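Local coordinates for protein iodotyrosine deiodinase (Thermotoga neapolitana, PDB 6Q1L) that catalyses the FMN-dependent, reductive removal of halogen from halotyrosines such as iodotyrosine and diiodotyrosine, working as a homodimer, at residues K9-V14 and S135-P140; E65-T70 and P140-E145. All coordinates share one frame; numbering follows the deposited sequence.

Interaction 1: residues K9-V14 and S135-P140. With FMN (flavin mononucleotide), chain C; IYR (3-iodo-tyrosine), chain D.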
loop_
_atom_site.group_PDB
_atom_site.type_symbol
_atom_site.label_atom_id
_atom_site.label_comp_id
_atom_site.label_asym_id
_atom_site.label_seq_id
_atom_site.Cartn_x
_atom_site.Cartn_y
_atom_site.Cartn_z
ATOM N N LYS A 9 13.094 3.423 -8.144
ATOM C CA LYS A 9 13.587 2.712 -9.319
ATOM C C LYS A 9 14.611 1.665 -8.921
ATOM O O LYS A 9 14.599 0.537 -9.448
ATOM C CB LYS A 9 14.199 3.689 -10.319
ATOM C CG LYS A 9 14.780 2.966 -11.526
ATOM C CD LYS A 9 14.909 3.874 -12.728
ATOM C CE LYS A 9 15.488 3.104 -13.921
ATOM N NZ LYS A 9 14.696 1.877 -14.269
ATOM N N LYS A 10 15.497 2.029 -7.996
ATOM C CA LYS A 10 16.572 1.152 -7.540
ATOM C C LYS A 10 16.036 -0.034 -6.764
ATOM O O LYS A 10 16.595 -1.128 -6.839
ATOM C CB LYS A 10 17.541 1.960 -6.670
ATOM C CG LYS A 10 18.824 1.254 -6.268
ATOM C CD LYS A 10 19.892 2.280 -5.850
ATOM C CE LYS A 10 19.365 3.306 -4.829
ATOM N NZ LYS A 10 19.203 2.773 -3.434
ATOM N N ARG A 11 14.984 0.167 -5.970
ATOM C CA ARG A 11 14.543 -0.894 -5.099
ATOM C C ARG A 11 13.967 -2.045 -5.903
ATOM O O ARG A 11 13.172 -1.829 -6.824
ATOM C CB ARG A 11 13.479 -0.437 -4.114
ATOM C CG ARG A 11 12.966 -1.764 -3.581
ATOM C CD ARG A 11 11.636 -1.889 -3.074
ATOM N NE ARG A 11 11.623 -3.141 -2.314
ATOM C CZ ARG A 11 11.162 -4.298 -2.754
ATOM N NH1 ARG A 11 10.675 -4.426 -3.985
ATOM N NH2 ARG A 11 11.200 -5.373 -1.974
ATOM N N LYS A 12 14.370 -3.261 -5.553
ATOM C CA LYS A 12 13.963 -4.476 -6.226
ATOM C C LYS A 12 13.840 -5.580 -5.191
ATOM O O LYS A 12 14.329 -5.464 -4.070
ATOM C CB LYS A 12 14.964 -4.868 -7.304
ATOM C CG LYS A 12 16.340 -5.278 -6.774
ATOM C CD LYS A 12 17.275 -5.555 -7.929
ATOM C CE LYS A 12 18.691 -5.870 -7.505
ATOM N NZ LYS A 12 19.383 -4.698 -6.922
ATOM N N THR A 13 13.228 -6.684 -5.596
ATOM C CA THR A 13 13.103 -7.829 -4.709
ATOM C C THR A 13 14.481 -8.296 -4.286
ATOM O O THR A 13 15.426 -8.297 -5.070
ATOM C CB THR A 13 12.383 -8.985 -5.404
ATOM O OG1 THR A 13 11.313 -8.495 -6.193
ATOM C CG2 THR A 13 11.819 -9.952 -4.373
ATOM N N VAL A 14 14.589 -8.716 -3.042
ATOM C CA VAL A 14 15.767 -9.406 -2.564
ATOM C C VAL A 14 15.294 -10.726 -1.992
ATOM O O VAL A 14 14.559 -10.745 -1.011
ATOM C CB VAL A 14 16.528 -8.583 -1.519
ATOM C CG1 VAL A 14 17.659 -9.407 -0.856
ATOM C CG2 VAL A 14 17.063 -7.316 -2.162
ATOM N N SER A 135 14.280 -6.837 0.900
ATOM C CA SER A 135 13.041 -7.465 1.339
ATOM C C SER A 135 12.372 -8.132 0.143
ATOM O O SER A 135 12.694 -7.839 -1.007
ATOM C CB SER A 135 12.080 -6.434 1.958
ATOM O OG SER A 135 11.777 -5.419 1.004
ATOM N N VAL A 136 11.397 -8.985 0.433
ATOM C CA VAL A 136 10.453 -9.498 -0.555
ATOM C C VAL A 136 9.107 -9.602 0.160
ATOM O O VAL A 136 9.043 -10.148 1.268
ATOM C CB VAL A 136 10.908 -10.850 -1.135
ATOM C CG1 VAL A 136 11.245 -11.844 -0.030
ATOM C CG2 VAL A 136 9.833 -11.357 -2.087
ATOM N N PRO A 137 8.014 -9.111 -0.427
ATOM C CA PRO A 137 6.696 -9.342 0.165
ATOM C C PRO A 137 6.261 -10.761 -0.073
ATOM O O PRO A 137 5.734 -11.087 -1.136
ATOM C CB PRO A 137 5.795 -8.356 -0.573
ATOM C CG PRO A 137 6.735 -7.390 -1.246
ATOM C CD PRO A 137 7.895 -8.269 -1.628
ATOM N N TYR A 138 6.539 -11.629 0.863
ATOM C CA TYR A 138 6.276 -13.042 0.684
ATOM C C TYR A 138 4.871 -13.376 1.156
ATOM O O TYR A 138 4.494 -13.053 2.289
ATOM C CB TYR A 138 7.322 -13.865 1.435
ATOM C CG TYR A 138 6.986 -15.308 1.318
ATOM C CD1 TYR A 138 6.898 -15.918 0.052
ATOM C CD2 TYR A 138 6.728 -16.059 2.426
ATOM C CE1 TYR A 138 6.557 -17.226 -0.061
ATOM C CE2 TYR A 138 6.364 -17.389 2.319
ATOM C CZ TYR A 138 6.289 -17.966 1.074
ATOM O OH TYR A 138 5.930 -19.287 0.957
ATOM N N THR A 139 4.082 -13.976 0.281
ATOM C CA THR A 139 2.684 -14.287 0.550
ATOM C C THR A 139 2.464 -15.765 0.281
ATOM O O THR A 139 2.153 -16.161 -0.850
ATOM C CB THR A 139 1.740 -13.418 -0.281
ATOM O OG1 THR A 139 2.060 -13.562 -1.668
ATOM C CG2 THR A 139 1.839 -11.953 0.113
ATOM N N PRO A 140 2.615 -16.612 1.297
ATOM C CA PRO A 140 2.423 -18.060 1.108
ATOM C C PRO A 140 0.956 -18.383 0.909
ATOM O O PRO A 140 0.082 -17.577 1.262
ATOM C CB PRO A 140 2.941 -18.656 2.425
ATOM C CG PRO A 140 2.560 -17.577 3.450
ATOM C CD PRO A 140 2.836 -16.258 2.711
HETATM N N1 FMN C . 7.652 -12.687 -4.426
HETATM C C2 FMN C . 7.811 -14.020 -4.129
HETATM O O2 FMN C . 8.858 -14.593 -4.402
HETATM N N3 FMN C . 6.821 -14.714 -3.506
HETATM C C4 FMN C . 5.640 -14.147 -3.161
HETATM O O4 FMN C . 4.781 -14.844 -2.604
HETATM C C4A FMN C . 5.464 -12.815 -3.480
HETATM N N5 FMN C . 4.284 -12.203 -3.162
HETATM C C5A FMN C . 4.121 -10.870 -3.425
HETATM C C6 FMN C . 2.919 -10.262 -3.051
HETATM C C7 FMN C . 2.724 -8.904 -3.304
HETATM C C7M FMN C . 1.430 -8.236 -2.883
HETATM C C8 FMN C . 3.741 -8.154 -3.933
HETATM C C8M FMN C . 3.571 -6.677 -4.210
HETATM C C9 FMN C . 4.944 -8.772 -4.300
HETATM C C9A FMN C . 5.116 -10.137 -4.060
HETATM N N10 FMN C . 6.305 -10.770 -4.421
HETATM C C10 FMN C . 6.472 -12.102 -4.093
HETATM C "C1'" FMN C . 7.406 -10.052 -5.116
HETATM C "C2'" FMN C . 7.027 -9.874 -6.599
HETATM O "O2'" FMN C . 7.283 -11.078 -7.297
HETATM C "C3'" FMN C . 7.905 -8.736 -7.125
HETATM O "O3'" FMN C . 7.541 -7.528 -6.461
HETATM C "C4'" FMN C . 7.853 -8.521 -8.640
HETATM O "O4'" FMN C . 8.398 -9.675 -9.246
HETATM C "C5'" FMN C . 8.636 -7.292 -9.057
HETATM O "O5'" FMN C . 10.003 -7.385 -8.656
HETATM P P FMN C . 10.989 -6.191 -8.973
HETATM O O1P FMN C . 12.311 -6.806 -8.466
HETATM O O2P FMN C . 10.626 -4.979 -8.210
HETATM O O3P FMN C . 11.004 -6.017 -10.491
HETATM N N IYR D . 4.227 -17.464 -3.226
HETATM C CA IYR D . 4.780 -18.239 -4.319
HETATM C CB IYR D . 4.322 -17.748 -5.712
HETATM C CC IYR D . 4.504 -16.305 -6.019
HETATM C CD IYR D . 3.403 -15.464 -6.025
HETATM C CE IYR D . 3.539 -14.121 -6.348
HETATM I IE IYR D . 1.879 -12.994 -6.244
HETATM C CF IYR D . 4.765 -13.599 -6.688
HETATM O OF IYR D . 4.969 -12.310 -7.013
HETATM C CG IYR D . 5.889 -14.431 -6.700
HETATM C CH IYR D . 5.750 -15.781 -6.380
HETATM C C IYR D . 6.282 -18.228 -4.288
HETATM O O IYR D . 7.045 -18.899 -5.006
HETATM O OXT IYR D . 6.861 -17.387 -3.418
HETATM O O HOH W 1 12.681 -2.855 0.205
HETATM O O HOH W 2 14.258 -5.168 -1.372
#
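Val14 and Ser135 meet backbone to backbone: their CA atoms lie 5.1 Å apart, and Val14 N donates to Ser135 O at 2.9 Å, the donor lifted 41° out of the carbonyl plane. Arg11, the first residue past helix 4-10, reaches over with its chain extended from CG to NE. In the conformer given, one of two for Ser135, Arg11 NH2 makes a fairly straight bond (162°) to Ser135 OG at 3.0 Å, close to the guanidinium plane. Water 1, also at that edge, accepts from Arg11 NE and pairs with the same OG; the in-plane bonds from NE and NH2 would restrain rotation of the guanidinium. Water 2 accepts from Ser135 N and lies 2.7 Å from Lys12 O, a likely second bond. Thr13 places CG2 anti to its backbone N and against Val136 CG2 at 3.3 Å, a tight methyl contact. The FMN phosphate lies by 9-14, where Thr13 N points straight at O1P (3.0 Å, 173°). Over the flavin's benzenoid end the Pro137 ring packs with CB 3.8 Å from FMN C9, and Thr139 N bonds FMN O4 at 3.1 Å. Both segments thus form part of the nitroreductase-fold FMN site, which Arg15, Tyr174 and Arg176 help complete.

Interaction 2: residues E65-T70 and P140-E145. With IYR (3-iodo-tyrosine), chain D.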
loop_
_atom_site.group_PDB
_atom_site.type_symbol
_atom_site.label_atom_id
_atom_site.label_comp_id
_atom_site.label_asym_id
_atom_site.label_seq_id
_atom_site.Cartn_x
_atom_site.Cartn_y
_atom_site.Cartn_z
ATOM N N GLU A 65 6.792 -23.779 2.903
ATOM C CA GLU A 65 7.251 -24.637 1.814
ATOM C C GLU A 65 6.256 -25.755 1.532
ATOM O O GLU A 65 5.946 -26.038 0.371
ATOM C CB GLU A 65 8.625 -25.209 2.154
ATOM C CG GLU A 65 9.728 -24.219 2.007
ATOM C CD GLU A 65 11.052 -24.828 2.291
ATOM O OE1 GLU A 65 11.085 -25.939 2.871
ATOM O OE2 GLU A 65 12.063 -24.210 1.924
ATOM N N ARG A 66 5.720 -26.391 2.574
ATOM C CA ARG A 66 4.692 -27.404 2.353
ATOM C C ARG A 66 3.532 -26.843 1.540
ATOM O O ARG A 66 3.048 -27.469 0.580
ATOM C CB ARG A 66 4.170 -27.919 3.697
ATOM C CG ARG A 66 2.890 -28.738 3.572
ATOM C CD ARG A 66 3.137 -29.986 2.766
ATOM N NE ARG A 66 2.757 -29.861 1.360
ATOM C CZ ARG A 66 3.017 -30.783 0.437
ATOM N NH1 ARG A 66 3.662 -31.892 0.772
ATOM N NH2 ARG A 66 2.640 -30.599 -0.820
ATOM N N SER A 67 3.050 -25.672 1.941
ATOM C CA SER A 67 1.904 -25.072 1.288
ATOM C C SER A 67 2.248 -24.668 -0.133
ATOM O O SER A 67 1.433 -24.863 -1.039
ATOM C CB SER A 67 1.429 -23.874 2.117
ATOM O OG SER A 67 0.375 -23.174 1.487
ATOM N N GLU A 68 3.465 -24.146 -0.339
ATOM C CA GLU A 68 3.934 -23.794 -1.676
ATOM C C GLU A 68 4.056 -25.032 -2.547
ATOM O O GLU A 68 3.697 -25.016 -3.730
ATOM C CB GLU A 68 5.289 -23.095 -1.615
ATOM C CG GLU A 68 5.307 -21.744 -0.959
ATOM C CD GLU A 68 4.582 -20.699 -1.766
ATOM O OE1 GLU A 68 3.908 -21.072 -2.756
ATOM O OE2 GLU A 68 4.705 -19.505 -1.411
ATOM N N LYS A 69 4.597 -26.104 -1.992
ATOM C CA LYS A 69 4.781 -27.303 -2.804
ATOM C C LYS A 69 3.449 -27.769 -3.375
ATOM O O LYS A 69 3.356 -28.113 -4.560
ATOM C CB LYS A 69 5.434 -28.387 -1.962
ATOM C CG LYS A 69 5.798 -29.628 -2.737
ATOM C CD LYS A 69 6.571 -30.575 -1.835
ATOM C CE LYS A 69 7.097 -31.769 -2.601
ATOM N NZ LYS A 69 5.982 -32.510 -3.231
ATOM N N THR A 70 2.404 -27.776 -2.547
ATOM C CA THR A 70 1.072 -28.107 -3.049
ATOM C C THR A 70 0.627 -27.088 -4.087
ATOM O O THR A 70 0.055 -27.442 -5.131
ATOM C CB THR A 70 0.094 -28.153 -1.884
ATOM O OG1 THR A 70 0.484 -29.199 -0.987
ATOM C CG2 THR A 70 -1.314 -28.386 -2.367
ATOM N N PRO A 140 2.615 -16.612 1.297
ATOM C CA PRO A 140 2.423 -18.060 1.108
ATOM C C PRO A 140 0.956 -18.383 0.909
ATOM O O PRO A 140 0.082 -17.577 1.262
ATOM C CB PRO A 140 2.941 -18.656 2.425
ATOM C CG PRO A 140 2.560 -17.577 3.450
ATOM C CD PRO A 140 2.836 -16.258 2.711
ATOM N N PRO A 141 0.643 -19.571 0.386
ATOM C CA PRO A 141 -0.762 -19.889 0.110
ATOM C C PRO A 141 -1.643 -19.993 1.346
ATOM O O PRO A 141 -2.854 -19.767 1.229
ATOM C CB PRO A 141 -0.683 -21.240 -0.623
ATOM C CG PRO A 141 0.671 -21.331 -1.138
ATOM C CD PRO A 141 1.573 -20.537 -0.228
ATOM N N ASP A 142 -1.101 -20.346 2.512
ATOM C CA ASP A 142 -1.917 -20.581 3.709
ATOM C C ASP A 142 -1.354 -19.788 4.884
ATOM O O ASP A 142 -0.531 -20.268 5.671
ATOM C CB ASP A 142 -2.007 -22.085 4.013
ATOM C CG ASP A 142 -2.929 -22.831 3.038
ATOM O OD1 ASP A 142 -4.062 -22.347 2.802
ATOM O OD2 ASP A 142 -2.522 -23.893 2.500
ATOM N N PHE A 143 -1.849 -18.559 5.028
ATOM C CA PHE A 143 -1.418 -17.721 6.134
ATOM C C PHE A 143 -1.849 -18.275 7.485
ATOM O O PHE A 143 -1.196 -18.000 8.492
ATOM C CB PHE A 143 -1.998 -16.327 5.994
ATOM C CG PHE A 143 -1.339 -15.495 4.962
ATOM C CD1 PHE A 143 -1.796 -15.511 3.657
ATOM C CD2 PHE A 143 -0.272 -14.679 5.289
ATOM C CE1 PHE A 143 -1.200 -14.727 2.694
ATOM C CE2 PHE A 143 0.338 -13.891 4.318
ATOM C CZ PHE A 143 -0.135 -13.909 3.031
ATOM N N ARG A 144 -2.960 -19.018 7.530
ATOM C CA ARG A 144 -3.524 -19.433 8.812
ATOM C C ARG A 144 -2.533 -20.254 9.623
ATOM O O ARG A 144 -2.415 -20.070 10.840
ATOM C CB ARG A 144 -4.800 -20.246 8.591
ATOM C CG ARG A 144 -6.014 -19.417 8.202
ATOM C CD ARG A 144 -7.111 -20.291 7.589
ATOM N NE ARG A 144 -8.088 -19.497 6.843
ATOM C CZ ARG A 144 -9.053 -20.004 6.078
ATOM N NH1 ARG A 144 -9.185 -21.319 5.944
ATOM N NH2 ARG A 144 -9.887 -19.190 5.442
ATOM N N GLU A 145 -1.826 -21.186 8.972
ATOM C CA GLU A 145 -0.877 -22.024 9.694
ATOM C C GLU A 145 0.254 -21.188 10.272
ATOM O O GLU A 145 0.701 -21.427 11.399
ATOM C CB GLU A 145 -0.333 -23.109 8.762
ATOM C CG GLU A 145 -1.402 -24.020 8.191
ATOM C CD GLU A 145 -0.845 -25.021 7.187
ATOM O OE1 GLU A 145 -0.192 -24.592 6.207
ATOM O OE2 GLU A 145 -1.057 -26.239 7.387
HETATM N N IYR D . 4.227 -17.464 -3.226
HETATM C CA IYR D . 4.780 -18.239 -4.319
HETATM C CB IYR D . 4.322 -17.748 -5.712
HETATM C CC IYR D . 4.504 -16.305 -6.019
HETATM C CD IYR D . 3.403 -15.464 -6.025
HETATM C CE IYR D . 3.539 -14.121 -6.348
HETATM I IE IYR D . 1.879 -12.994 -6.244
HETATM C CF IYR D . 4.765 -13.599 -6.688
HETATM O OF IYR D . 4.969 -12.310 -7.013
HETATM C CG IYR D . 5.889 -14.431 -6.700
HETATM C CH IYR D . 5.750 -15.781 -6.380
HETATM C C IYR D . 6.282 -18.228 -4.288
HETATM O O IYR D . 7.045 -18.899 -5.006
HETATM O OXT IYR D . 6.861 -17.387 -3.418
#
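Glu68 and Pro141 cross at about a right angle where helix 54-74 of the nitroreductase fold passes the loop leading into helix 143-149. Their closest approach is Glu68 CD to Pro141 CD, 3.4 Å, so the carboxylate is laid against one carbon of the proline ring. A bend at chi2 (-69°) folds the glutamate chain and brings the carboxylate back to this ring. Pro140 adds a looser contact, its CA 3.7 Å from Glu68 OE2. That oxygen has polar partners of its own, because the amino N of the bound 3-iodo-tyrosine donates to OE2 at 2.8 Å and Tyr138 OH is hydrogen-bonded to it as well. Glu68 is an experimentally established substrate-binding residue; Tyr72 and Lys92 of the same chain and Met41 N of the second subunit bind the same ligand. The carboxylate that takes the substrate's amino group is thus packed against Pro141 and Pro140.

One residue earlier on the helix, Ser67 points its CB toward the loop; its CA lies 5.9 Å from that of Pro141. With OG anti to the backbone N (chi1 175°), the hydroxyl comes over one face of the Pro141 ring, displaced toward CB, CG and CD, with Ser67 OG 3.1 Å from Pro141 CB. Pro141 also touches Phe71 of the same helix. At the outer end of the contact Glu145 comes no closer than its OE1 to Ser67 CB, 4.5 Å away, while Asp142 turns its carboxylate back so that OD2 lies 3.2 Å from Ser67 OG, a possible but unsettled hydrogen bond.

How the interactions relate
From the N terminus the chain runs through helix 4-10 into 9-14, the first half of interaction 1, and reaches 65-70 on helix 54-74 before either contact has closed. Interaction 1 closes at 135-140, with 120 residues between its segments; interaction 2 closes directly afterwards at 140-145, with 69 between. The segments thus alternate, and the two loops cross. Pro140 belongs to both contacts, and their centres are 19 Å apart. One continuous run from strand 134-135 to helix 143-149 therefore ties the N-terminal region to helix 54-74, and the bound 3-iodo-tyrosine is touched from both contacts.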